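Local coordinates for protein aspartate--tRNA(Asp/Asn) ligase (Sulfolobus tokodaii, PDB 1WYD) that charges both tRNA(Asp) and tRNA(Asn) with L-aspartate, first activating the amino acid with ATP to form aspartyl-adenylate, at residues B[159-164]-B[173-178]. Numbering follows the deposited sequence.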
# COMPACT_ATOMS: atom_id res chain seq x y z
N PRO B 159 3.54 6.85 9.97
CA PRO B 159 3.22 6.09 11.20
C PRO B 159 1.72 5.94 11.37
O PRO B 159 0.94 6.88 11.11
CB PRO B 159 3.79 6.96 12.31
CG PRO B 159 4.82 7.75 11.65
CD PRO B 159 4.30 8.08 10.26
N LYS B 160 1.31 4.75 11.76
CA LYS B 160 -0.09 4.50 12.00
C LYS B 160 -0.43 4.67 13.49
O LYS B 160 -1.57 5.01 13.83
CB LYS B 160 -0.49 3.11 11.48
CG LYS B 160 -0.31 2.90 9.97
CD LYS B 160 -0.93 4.05 9.21
CE LYS B 160 -0.39 4.18 7.82
NZ LYS B 160 -0.88 5.38 7.18
N ILE B 161 0.54 4.42 14.37
CA ILE B 161 0.37 4.68 15.79
C ILE B 161 0.96 6.02 16.15
O ILE B 161 2.16 6.24 15.92
CB ILE B 161 1.06 3.60 16.66
CG1 ILE B 161 0.38 2.25 16.44
CG2 ILE B 161 1.00 4.01 18.16
CD1 ILE B 161 1.09 1.11 17.07
N ILE B 162 0.14 6.90 16.74
CA ILE B 162 0.54 8.27 17.02
C ILE B 162 0.27 8.67 18.46
O ILE B 162 -0.54 8.04 19.13
CB ILE B 162 -0.21 9.22 16.09
CG1 ILE B 162 -1.73 9.13 16.32
CG2 ILE B 162 0.22 8.96 14.61
CD1 ILE B 162 -2.53 10.20 15.54
N ALA B 163 0.95 9.71 18.93
CA ALA B 163 0.78 10.14 20.30
C ALA B 163 -0.56 10.84 20.55
O ALA B 163 -1.27 10.48 21.46
CB ALA B 163 1.94 11.00 20.75
N SER B 164 -0.88 11.86 19.76
CA SER B 164 -2.11 12.61 19.98
C SER B 164 -2.75 12.94 18.66
O SER B 164 -2.08 12.92 17.65
CB SER B 164 -1.84 13.88 20.81
OG SER B 164 -0.90 14.73 20.18
N PHE B 173 -8.99 5.11 18.12
CA PHE B 173 -8.82 3.91 18.91
C PHE B 173 -7.60 4.00 19.80
O PHE B 173 -6.50 4.29 19.34
CB PHE B 173 -8.76 2.68 18.01
CG PHE B 173 -10.05 2.36 17.34
CD1 PHE B 173 -10.17 2.41 15.97
CD2 PHE B 173 -11.17 2.03 18.09
CE1 PHE B 173 -11.35 2.12 15.37
CE2 PHE B 173 -12.36 1.74 17.47
CZ PHE B 173 -12.44 1.76 16.11
N PRO B 174 -7.80 3.80 21.11
CA PRO B 174 -6.69 3.64 22.05
C PRO B 174 -5.80 2.46 21.67
O PRO B 174 -6.31 1.38 21.42
CB PRO B 174 -7.41 3.36 23.37
CG PRO B 174 -8.72 4.15 23.22
CD PRO B 174 -9.11 3.79 21.80
N VAL B 175 -4.50 2.69 21.58
CA VAL B 175 -3.52 1.60 21.51
C VAL B 175 -2.66 1.61 22.81
O VAL B 175 -2.09 2.64 23.20
CB VAL B 175 -2.62 1.71 20.28
CG1 VAL B 175 -1.69 0.44 20.17
CG2 VAL B 175 -3.49 1.88 19.00
N ILE B 176 -2.59 0.49 23.51
CA ILE B 176 -1.72 0.44 24.68
C ILE B 176 -0.30 0.15 24.16
O ILE B 176 -0.00 -0.96 23.70
CB ILE B 176 -2.20 -0.62 25.72
CG1 ILE B 176 -3.72 -0.53 26.00
CG2 ILE B 176 -1.35 -0.55 27.04
CD1 ILE B 176 -4.24 0.90 26.27
N TYR B 177 0.57 1.15 24.25
CA TYR B 177 1.85 1.16 23.55
C TYR B 177 3.04 1.34 24.51
O TYR B 177 3.40 2.45 24.90
CB TYR B 177 1.80 2.30 22.49
CG TYR B 177 3.01 2.38 21.59
CD1 TYR B 177 3.19 1.47 20.54
CD2 TYR B 177 3.98 3.34 21.81
CE1 TYR B 177 4.32 1.53 19.70
CE2 TYR B 177 5.12 3.42 21.00
CZ TYR B 177 5.29 2.51 19.94
OH TYR B 177 6.42 2.59 19.13
N PHE B 178 3.65 0.23 24.91
CA PHE B 178 4.78 0.29 25.85
C PHE B 178 4.46 1.24 27.06
O PHE B 178 5.26 2.14 27.42
CB PHE B 178 6.06 0.70 25.11
CG PHE B 178 6.45 -0.21 23.95
CD1 PHE B 178 6.91 -1.50 24.18
CD2 PHE B 178 6.36 0.25 22.62
CE1 PHE B 178 7.28 -2.34 23.14
CE2 PHE B 178 6.75 -0.56 21.56
CZ PHE B 178 7.22 -1.85 21.79
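The ring of Tyr177 has Ile161 CG2 over one face, 4.1 Å above the plane and displaced toward the rim, while Phe178 CD2 sits over the centre of the opposite face. Because the Phe178 ring points its edge at the tyrosine, with Tyr177 CE2 in the plane of the Phe178 ring, at its edge, neighbours in sequence meet edge-to-face. Ile161 holds CG2 anti to its backbone N and CG1 beside it (chi1 -65°), which brings CG2 over the ring; CD1, on the same side, lies beyond the rim, 4.1 Å from Tyr177 CD1. The same methyl reaches Val175, with Ile161 CD1 4.2 Å from Val175 CG1, and so bridges two residues on one side of their strand. No hydrogen bond joins 159-164 to 173-178. Strands 161-162 and 174-177 flank strand 180-184 in a three-stranded antiparallel sheet within the chain; the middle strand bonds through its backbone to both, and the side chains of Ile161 and Tyr177 both touch its Ala182. This small sheet belongs to the class II synthetase catalytic region and lies at the homodimer interface, where backbone hydrogen bonds from Pro174 and Ile176 carry on to the second subunit. Phe173 of that subunit meets the Tyr177 ring, their planes about 25° apart; Tyr177 OH is hydrogen-bonded to its Arg426 O, and Ile161 O receives a hydrogen bond from its Arg422 NE.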